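Local coordinates for protein LbaCas13a H328A (C2c2) (Lachnospiraceae bacterium NK4A179, PDB 5WLH) that binds pre-crRNA as a CRISPR-Cas13a nuclease and, guided by the spacer, targets RNA, which it cleaves with a preference for adenine, at residues Arg339-Leu344 with Thr423-Thr429; Tyr371-Asn375 with Val412-Tyr416. The contacts are given in a common frame with arbitrary orientation. Numbering follows the deposited sequence.

Both contacts lie in one helical region on the same side of the chain's centre, their own centres about 11 Å apart. Interaction 1 pairs the loop after helix 327-335 with the loop leading into helix 429-458; interaction 2, whose segments fall between these two along the chain, packs helix 357-388 against helix 398-417. They meet directly: Tyr-371 OH lies 2.7 Å from Lys-426 O, a probable hydrogen bond, and Phe-341 CZ packs 3.3 Å from Gln-374 CG. The loop pairing thus packs against the flank of helix 357-388 beside its contact with helix 398-417. Both contacts carry side chains that reach the bound pre-crRNA, so they probably contribute to one RNA-binding surface.

Interaction 1: Arg339-Leu344 with Thr423-Thr429; sequences REFIKL and TEFKART. With nucleotides of chain B.
Leu-344 packs on Ala-427, its CG 4.0 Å from Ala-427 CB, while its CD1 reaches to 3.6 Å from both Thr-423 O and Glu-424 OE2; both CA-to-CB bonds point toward the opposing segment. Ile-342 widens this apolar patch, with CG1 4.1 Å from Ala-427 CB. Neither segment is a regular strand, yet 339-344, extended apart from Phe-341, whose phi/psi of -73/-44 kinks the chain, pairs with 423-429 through a single beta bridge, Glu-340 opposite Arg-428, their CA atoms 4.5 Å apart. Two backbone hydrogen bonds build it: Thr-429 N to Arg-339 O (2.9 Å) and Phe-341 N to Ala-427 O (2.6 Å). A water links Thr-429 OG1 (2.6 Å) more weakly to Glu-340 O (3.3 Å).

Residues 424-426 adopt helical phi/psi, and Ala-427 N bonds back to Glu-424 O at 2.9 Å, closing a turn; Arg-428 then takes the N-cap position of helix 429-458. The t rotamer of Phe-341 leads its ring away from the bridge, among Phe-310, Tyr-371, Gln-374, Cys-378 and Leu-432, so the loop is also keyed into the surrounding helices.

The turn meets the RNA with its other side. Phe-425 points away from 339-344, and C6 of G5 of chain B lies over one face of its ring, 3.4 Å from CD1; Lys-426 NZ makes a weak hydrogen bond, 3.3 Å, to OP2 of A6 of chain B. The chemistry is therefore divided: backbone pairing and apolar side chains hold the loops together, whereas an aromatic ring and a lysine present the turn to base and phosphate.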
loop_
_atom_site.group_PDB
_atom_site.type_symbol
_atom_site.label_atom_id
_atom_site.label_comp_id
_atom_site.label_asym_id
_atom_site.label_seq_id
_atom_site.Cartn_x
_atom_site.Cartn_y
_atom_site.Cartn_z
ATOM N N ARG A 339 27.661 25.511 8.939
ATOM C CA ARG A 339 27.572 25.473 10.390
ATOM C C ARG A 339 27.175 24.082 10.877
ATOM O O ARG A 339 26.333 23.409 10.273
ATOM C CB ARG A 339 26.549 26.504 10.861
ATOM C CG ARG A 339 26.642 26.861 12.318
ATOM C CD ARG A 339 25.872 28.130 12.605
ATOM N NE ARG A 339 25.730 28.987 11.429
ATOM C CZ ARG A 339 25.281 30.235 11.484
ATOM N NH1 ARG A 339 24.940 30.752 12.658
ATOM N NH2 ARG A 339 25.173 30.965 10.380
ATOM N N GLU A 340 27.785 23.654 11.976
ATOM C CA GLU A 340 27.502 22.357 12.572
ATOM C C GLU A 340 26.496 22.539 13.700
ATOM O O GLU A 340 26.660 23.426 14.540
ATOM C CB GLU A 340 28.785 21.709 13.098
ATOM C CG GLU A 340 29.879 21.636 12.057
ATOM C CD GLU A 340 30.987 20.679 12.441
ATOM O OE1 GLU A 340 31.087 20.328 13.640
ATOM O OE2 GLU A 340 31.759 20.279 11.539
ATOM N N PHE A 341 25.442 21.713 13.704
ATOM C CA PHE A 341 24.458 21.789 14.782
ATOM C C PHE A 341 25.010 21.218 16.081
ATOM O O PHE A 341 24.804 21.792 17.158
ATOM C CB PHE A 341 23.180 21.048 14.369
ATOM C CG PHE A 341 22.024 21.214 15.328
ATOM C CD1 PHE A 341 21.368 22.423 15.434
ATOM C CD2 PHE A 341 21.575 20.138 16.086
ATOM C CE1 PHE A 341 20.301 22.575 16.292
ATOM C CE2 PHE A 341 20.491 20.280 16.943
ATOM C CZ PHE A 341 19.853 21.505 17.043
ATOM N N ILE A 342 25.690 20.075 15.994
ATOM C CA ILE A 342 26.401 19.444 17.096
ATOM C C ILE A 342 27.779 19.041 16.595
ATOM O O ILE A 342 28.015 18.889 15.395
ATOM C CB ILE A 342 25.680 18.192 17.646
ATOM C CG1 ILE A 342 25.395 17.198 16.514
ATOM C CG2 ILE A 342 24.404 18.570 18.365
ATOM C CD1 ILE A 342 24.956 15.847 17.031
ATOM N N LYS A 343 28.696 18.866 17.538
ATOM C CA LYS A 343 30.008 18.315 17.228
ATOM C C LYS A 343 29.912 16.791 17.286
ATOM O O LYS A 343 29.565 16.219 18.324
ATOM C CB LYS A 343 31.070 18.872 18.185
ATOM C CG LYS A 343 30.862 18.551 19.672
ATOM C CD LYS A 343 31.639 17.299 20.090
ATOM C CE LYS A 343 31.000 16.633 21.297
ATOM N NZ LYS A 343 31.315 15.181 21.310
ATOM N N LEU A 344 30.172 16.144 16.175
ATOM C CA LEU A 344 30.096 14.693 16.224
ATOM C C LEU A 344 31.351 14.120 16.888
ATOM O O LEU A 344 32.457 14.597 16.632
ATOM C CB LEU A 344 29.949 14.126 14.821
ATOM C CG LEU A 344 28.613 14.455 14.151
ATOM C CD1 LEU A 344 28.592 13.889 12.758
ATOM C CD2 LEU A 344 27.476 13.901 14.988
ATOM N N THR A 423 25.696 10.638 10.687
ATOM C CA THR A 423 26.307 11.192 9.482
ATOM C C THR A 423 26.578 12.670 9.692
ATOM O O THR A 423 25.858 13.348 10.434
ATOM C CB THR A 423 25.426 11.044 8.224
ATOM O OG1 THR A 423 24.231 11.815 8.392
ATOM C CG2 THR A 423 25.060 9.589 7.964
ATOM N N GLU A 424 27.598 13.178 9.001
ATOM C CA GLU A 424 27.882 14.601 9.125
ATOM C C GLU A 424 26.793 15.451 8.474
ATOM O O GLU A 424 26.447 16.516 8.996
ATOM C CB GLU A 424 29.253 14.937 8.539
ATOM C CG GLU A 424 29.528 16.450 8.504
ATOM C CD GLU A 424 29.312 17.138 9.861
ATOM O OE1 GLU A 424 28.602 18.177 9.914
ATOM O OE2 GLU A 424 29.853 16.641 10.875
ATOM N N PHE A 425 26.228 15.015 7.341
ATOM C CA PHE A 425 25.263 15.900 6.687
ATOM C C PHE A 425 24.047 16.151 7.575
ATOM O O PHE A 425 23.500 17.262 7.575
ATOM C CB PHE A 425 24.885 15.364 5.301
ATOM C CG PHE A 425 23.806 14.290 5.292
ATOM C CD1 PHE A 425 22.465 14.635 5.299
ATOM C CD2 PHE A 425 24.146 12.950 5.186
ATOM C CE1 PHE A 425 21.480 13.663 5.248
ATOM C CE2 PHE A 425 23.169 11.964 5.137
ATOM C CZ PHE A 425 21.822 12.332 5.174
ATOM N N LYS A 426 23.647 15.165 8.375
ATOM C CA LYS A 426 22.500 15.334 9.258
ATOM C C LYS A 426 22.827 16.164 10.479
ATOM O O LYS A 426 21.913 16.535 11.214
ATOM C CB LYS A 426 21.977 13.981 9.727
ATOM C CG LYS A 426 21.293 13.206 8.664
ATOM C CD LYS A 426 20.160 12.412 9.275
ATOM C CE LYS A 426 19.349 11.789 8.173
ATOM N NZ LYS A 426 19.042 10.393 8.518
ATOM N N ALA A 427 24.109 16.408 10.739
ATOM C CA ALA A 427 24.522 17.244 11.853
ATOM C C ALA A 427 24.726 18.697 11.456
ATOM O O ALA A 427 25.134 19.496 12.307
ATOM C CB ALA A 427 25.813 16.696 12.473
ATOM N N ARG A 428 24.485 19.050 10.191
ATOM C CA ARG A 428 24.624 20.427 9.727
ATOM C C ARG A 428 23.382 21.227 10.094
ATOM O O ARG A 428 22.254 20.776 9.872
ATOM C CB ARG A 428 24.840 20.482 8.211
ATOM C CG ARG A 428 26.045 19.697 7.711
ATOM C CD ARG A 428 26.496 20.164 6.321
ATOM N NE ARG A 428 26.642 19.044 5.380
ATOM C CZ ARG A 428 27.692 18.222 5.334
ATOM N NH1 ARG A 428 28.709 18.393 6.169
ATOM N NH2 ARG A 428 27.728 17.234 4.450
ATOM N N THR A 429 23.589 22.424 10.642
ATOM C CA THR A 429 22.453 23.242 11.056
ATOM C C THR A 429 21.519 23.526 9.888
ATOM O O THR A 429 20.288 23.505 10.046
ATOM C CB THR A 429 22.948 24.546 11.680
ATOM O OG1 THR A 429 23.783 24.226 12.794
ATOM C CG2 THR A 429 21.769 25.373 12.179
ATOM P P G B 5 15.991 12.822 1.736
ATOM O OP1 G B 5 14.806 12.041 2.188
ATOM O OP2 G B 5 16.353 14.082 2.439
ATOM O "O5'" G B 5 17.271 11.900 1.786
ATOM C "C5'" G B 5 17.281 10.609 1.207
ATOM C "C4'" G B 5 18.661 10.008 1.334
ATOM O "O4'" G B 5 19.587 10.775 0.515
ATOM C "C3'" G B 5 19.281 10.060 2.725
ATOM O "O3'" G B 5 18.838 9.008 3.570
ATOM C "C2'" G B 5 20.771 9.976 2.417
ATOM O "O2'" G B 5 21.123 8.637 2.100
ATOM C "C1'" G B 5 20.857 10.826 1.148
ATOM N N9 G B 5 21.142 12.236 1.467
ATOM C C8 G B 5 20.226 13.231 1.718
ATOM N N7 G B 5 20.772 14.395 1.971
ATOM C C5 G B 5 22.138 14.143 1.879
ATOM C C6 G B 5 23.234 15.025 2.061
ATOM O O6 G B 5 23.193 16.227 2.348
ATOM N N1 G B 5 24.443 14.360 1.889
ATOM C C2 G B 5 24.578 13.023 1.578
ATOM N N2 G B 5 25.826 12.560 1.443
ATOM N N3 G B 5 23.565 12.176 1.409
ATOM C C4 G B 5 22.385 12.817 1.581
ATOM P P A B 6 18.342 9.310 5.066
ATOM O OP1 A B 6 18.480 10.747 5.351
ATOM O OP2 A B 6 18.972 8.282 5.947
ATOM O "O5'" A B 6 16.778 8.962 5.032
ATOM C "C5'" A B 6 15.835 9.888 4.492
ATOM C "C4'" A B 6 14.692 9.168 3.799
ATOM O "O4'" A B 6 15.194 8.471 2.642
ATOM C "C3'" A B 6 14.010 8.076 4.607
ATOM O "O3'" A B 6 13.040 8.598 5.484
ATOM C "C2'" A B 6 13.430 7.175 3.532
ATOM O "O2'" A B 6 12.284 7.790 2.946
ATOM C "C1'" A B 6 14.538 7.233 2.494
ATOM N N9 A B 6 15.545 6.174 2.654
ATOM C C8 A B 6 16.884 6.342 2.906
ATOM N N7 A B 6 17.551 5.219 2.942
ATOM C C5 A B 6 16.580 4.255 2.683
ATOM C C6 A B 6 16.650 2.866 2.582
ATOM N N6 A B 6 17.798 2.188 2.736
ATOM N N1 A B 6 15.502 2.198 2.299
ATOM C C2 A B 6 14.359 2.884 2.149
ATOM N N3 A B 6 14.173 4.202 2.239
ATOM C C4 A B 6 15.335 4.831 2.497
HETATM O O HOH W 1 24.490 25.940 14.603
#

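Interaction 2: Tyr371-Asn375 with Val412-Tyr416; sequences YRNQN and VEKIY. With nucleotides of chain B.
The helical segments 371-375 and 412-416 run antiparallel at 172°, their axes 10.3 Å apart at closest approach, with Tyr-371 beside Tyr-416 (CA-CA 6.7 Å) and Asn-375 beside Val-412 (7.0 Å).

Aromatic contacts dominate one end. The Tyr-371 (chi1 m) and Tyr-416 (chi1 p) rings are nearly parallel, at 11°, but slid apart, with centroids separated by 5.6 Å; instead, reciprocal CH-pi contacts place each CB 3.8 Å from the centroid of the other ring. Van der Waals contacts join Arg-372 CB to Tyr-416 OH and Asn-375 OD1 to Val-412 CB, both 3.3 Å.

Between the segments the polar link is a water, joining Asn-375 ND2 (2.8 Å) and Tyr-416 OH (2.6 Å); Asn-375 OD1 and Tyr-371 OH bond directly to Tyr-309 OH and Lys-426 O, outside the segments.

RNA contacts use the neighbouring positions. With chi1 to chi3 all t and chi4 at -87°, Arg-372 bonds the Hoogsteen edge of G19 of chain B, NE to O6 (2.9 Å) and NH2 to N7 (3.0 Å). Glu-413 takes its Watson-Crick edge, accepting from N1 at OE1 (3.1 Å) and OE2 (3.0 Å). Lys-414 NZ holds OP1 of C10 of chain B at 2.8 Å. One side chain from each helix thus reads a different guanine edge, consistent with base-specific recognition.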
loop_
_atom_site.group_PDB
_atom_site.type_symbol
_atom_site.label_atom_id
_atom_site.label_comp_id
_atom_site.label_asym_id
_atom_site.label_seq_id
_atom_site.Cartn_x
_atom_site.Cartn_y
_atom_site.Cartn_z
ATOM N N TYR A 371 22.153 15.757 20.081
ATOM C CA TYR A 371 21.059 16.420 19.368
ATOM C C TYR A 371 20.025 16.950 20.343
ATOM O O TYR A 371 19.567 18.094 20.226
ATOM C CB TYR A 371 20.379 15.442 18.422
ATOM C CG TYR A 371 20.956 15.297 17.050
ATOM C CD1 TYR A 371 20.763 16.281 16.082
ATOM C CD2 TYR A 371 21.627 14.132 16.689
ATOM C CE1 TYR A 371 21.245 16.121 14.799
ATOM C CE2 TYR A 371 22.116 13.966 15.418
ATOM C CZ TYR A 371 21.917 14.950 14.475
ATOM O OH TYR A 371 22.421 14.783 13.208
ATOM N N ARG A 372 19.611 16.104 21.292
ATOM C CA ARG A 372 18.535 16.487 22.207
ATOM C C ARG A 372 18.942 17.683 23.051
ATOM O O ARG A 372 18.177 18.640 23.198
ATOM C CB ARG A 372 18.145 15.323 23.112
ATOM C CG ARG A 372 17.037 15.679 24.124
ATOM C CD ARG A 372 16.681 14.483 24.979
ATOM N NE ARG A 372 15.708 14.804 26.014
ATOM C CZ ARG A 372 16.016 15.267 27.221
ATOM N NH1 ARG A 372 17.289 15.474 27.558
ATOM N NH2 ARG A 372 15.050 15.526 28.092
ATOM N N ASN A 373 20.153 17.641 23.614
ATOM C CA ASN A 373 20.643 18.773 24.394
ATOM C C ASN A 373 20.623 20.055 23.581
ATOM O O ASN A 373 20.180 21.099 24.069
ATOM C CB ASN A 373 22.055 18.483 24.901
ATOM C CG ASN A 373 22.070 17.396 25.936
ATOM O OD1 ASN A 373 21.053 17.126 26.577
ATOM N ND2 ASN A 373 23.220 16.755 26.109
ATOM N N GLN A 374 21.127 20.005 22.342
ATOM C CA GLN A 374 21.123 21.194 21.498
ATOM C C GLN A 374 19.697 21.602 21.139
ATOM O O GLN A 374 19.363 22.793 21.150
ATOM C CB GLN A 374 21.969 20.948 20.240
ATOM C CG GLN A 374 22.123 22.177 19.357
ATOM C CD GLN A 374 22.771 23.331 20.088
ATOM O OE1 GLN A 374 23.920 23.233 20.512
ATOM N NE2 GLN A 374 22.024 24.424 20.269
ATOM N N ASN A 375 18.833 20.629 20.846
ATOM C CA ASN A 375 17.439 20.960 20.543
ATOM C C ASN A 375 16.786 21.702 21.707
ATOM O O ASN A 375 16.086 22.703 21.504
ATOM C CB ASN A 375 16.665 19.687 20.204
ATOM C CG ASN A 375 15.374 19.980 19.419
ATOM O OD1 ASN A 375 15.306 20.947 18.670
ATOM N ND2 ASN A 375 14.367 19.142 19.592
ATOM N N VAL A 412 12.772 18.496 14.874
ATOM C CA VAL A 412 14.148 18.097 15.124
ATOM C C VAL A 412 14.176 16.719 15.758
ATOM O O VAL A 412 14.999 15.874 15.387
ATOM C CB VAL A 412 14.872 19.136 16.001
ATOM C CG1 VAL A 412 16.265 18.607 16.403
ATOM C CG2 VAL A 412 15.016 20.431 15.249
ATOM N N GLU A 413 13.267 16.465 16.707
ATOM C CA GLU A 413 13.235 15.161 17.363
ATOM C C GLU A 413 12.896 14.053 16.376
ATOM O O GLU A 413 13.458 12.961 16.459
ATOM C CB GLU A 413 12.245 15.148 18.530
ATOM C CG GLU A 413 12.216 13.791 19.248
ATOM C CD GLU A 413 11.607 13.855 20.646
ATOM O OE1 GLU A 413 11.303 12.786 21.214
ATOM O OE2 GLU A 413 11.446 14.966 21.182
ATOM N N LYS A 414 11.984 14.322 15.429
ATOM C CA LYS A 414 11.675 13.333 14.401
ATOM C C LYS A 414 12.917 12.905 13.637
ATOM O O LYS A 414 13.021 11.744 13.235
ATOM C CB LYS A 414 10.650 13.878 13.402
ATOM C CG LYS A 414 9.204 13.835 13.877
ATOM C CD LYS A 414 8.253 14.113 12.707
ATOM C CE LYS A 414 8.288 15.610 12.326
ATOM N NZ LYS A 414 7.350 15.895 11.209
ATOM N N ILE A 415 13.858 13.822 13.431
ATOM C CA ILE A 415 15.065 13.498 12.677
ATOM C C ILE A 415 16.029 12.655 13.510
ATOM O O ILE A 415 16.542 11.635 13.033
ATOM C CB ILE A 415 15.732 14.784 12.170
ATOM C CG1 ILE A 415 14.895 15.411 11.048
ATOM C CG2 ILE A 415 17.156 14.491 11.695
ATOM C CD1 ILE A 415 15.223 16.869 10.803
ATOM N N TYR A 416 16.311 13.056 14.759
ATOM C CA TYR A 416 17.357 12.327 15.482
ATOM C C TYR A 416 16.831 11.134 16.262
ATOM O O TYR A 416 17.584 10.177 16.469
ATOM C CB TYR A 416 18.160 13.250 16.418
ATOM C CG TYR A 416 17.456 13.714 17.665
ATOM C CD1 TYR A 416 17.275 12.860 18.744
ATOM C CD2 TYR A 416 17.000 15.019 17.775
ATOM C CE1 TYR A 416 16.621 13.276 19.876
ATOM C CE2 TYR A 416 16.351 15.450 18.919
ATOM C CZ TYR A 416 16.168 14.568 19.963
ATOM O OH TYR A 416 15.517 14.978 21.103
ATOM P P G B 19 11.860 15.534 32.210
ATOM O OP1 G B 19 11.476 15.077 33.553
ATOM O OP2 G B 19 13.051 15.002 31.519
ATOM O "O5'" G B 19 10.594 15.178 31.305
ATOM C "C5'" G B 19 9.284 15.534 31.702
ATOM C "C4'" G B 19 8.342 15.351 30.544
ATOM O "O4'" G B 19 8.841 16.123 29.428
ATOM C "C3'" G B 19 8.245 13.932 30.010
ATOM O "O3'" G B 19 7.259 13.188 30.701
ATOM C "C2'" G B 19 7.878 14.146 28.548
ATOM O "O2'" G B 19 6.497 14.438 28.462
ATOM C "C1'" G B 19 8.650 15.420 28.227
ATOM N N9 G B 19 9.973 15.173 27.631
ATOM C C8 G B 19 11.213 15.347 28.208
ATOM N N7 G B 19 12.192 15.096 27.391
ATOM C C5 G B 19 11.559 14.739 26.203
ATOM C C6 G B 19 12.087 14.353 24.941
ATOM O O6 G B 19 13.276 14.242 24.623
ATOM N N1 G B 19 11.071 14.084 24.011
ATOM C C2 G B 19 9.724 14.179 24.269
ATOM N N2 G B 19 8.872 13.891 23.267
ATOM N N3 G B 19 9.229 14.538 25.437
ATOM C C4 G B 19 10.191 14.796 26.341
ATOM P P A B 20 7.495 11.647 31.050
ATOM O OP1 A B 20 6.206 11.104 31.527
ATOM O OP2 A B 20 8.757 11.574 31.826
ATOM O "O5'" A B 20 7.773 10.964 29.647
ATOM C "C5'" A B 20 6.732 10.805 28.700
ATOM C "C4'" A B 20 7.287 10.363 27.375
ATOM O "O4'" A B 20 8.130 11.402 26.821
ATOM C "C3'" A B 20 8.201 9.161 27.417
ATOM O "O3'" A B 20 7.504 7.945 27.543
ATOM C "C2'" A B 20 8.976 9.309 26.116
ATOM O "O2'" A B 20 8.162 8.953 25.005
ATOM C "C1'" A B 20 9.188 10.820 26.090
ATOM N N9 A B 20 10.456 11.184 26.751
ATOM C C8 A B 20 10.652 11.605 28.046
ATOM N N7 A B 20 11.913 11.829 28.336
ATOM C C5 A B 20 12.584 11.543 27.153
ATOM C C6 A B 20 13.939 11.574 26.793
ATOM N N6 A B 20 14.923 11.934 27.610
ATOM N N1 A B 20 14.264 11.218 25.540
ATOM C C2 A B 20 13.290 10.849 24.699
ATOM N N3 A B 20 11.983 10.768 24.923
ATOM C C4 A B 20 11.697 11.136 26.177
ATOM P P C B 10 4.159 14.241 11.612
ATOM O OP1 C B 10 4.558 15.663 11.368
ATOM O OP2 C B 10 4.748 13.386 12.689
ATOM O "O5'" C B 10 2.609 14.199 11.970
ATOM C "C5'" C B 10 1.622 14.750 11.114
ATOM C "C4'" C B 10 0.269 14.158 11.420
ATOM O "O4'" C B 10 0.335 12.719 11.266
ATOM C "C3'" C B 10 -0.236 14.345 12.846
ATOM O "O3'" C B 10 -0.851 15.607 13.024
ATOM C "C2'" C B 10 -1.196 13.169 13.008
ATOM O "O2'" C B 10 -2.405 13.417 12.294
ATOM C "C1'" C B 10 -0.448 12.086 12.246
ATOM N N1 C B 10 0.439 11.288 13.120
ATOM C C2 C B 10 -0.164 10.285 13.882
ATOM O O2 C B 10 -1.406 10.120 13.808
ATOM N N3 C B 10 0.615 9.519 14.669
ATOM C C4 C B 10 1.932 9.740 14.715
ATOM N N4 C B 10 2.669 8.957 15.507
ATOM C C5 C B 10 2.576 10.764 13.947
ATOM C C6 C B 10 1.797 11.519 13.169
HETATM O O HOH W 2 14.214 17.183 21.556
#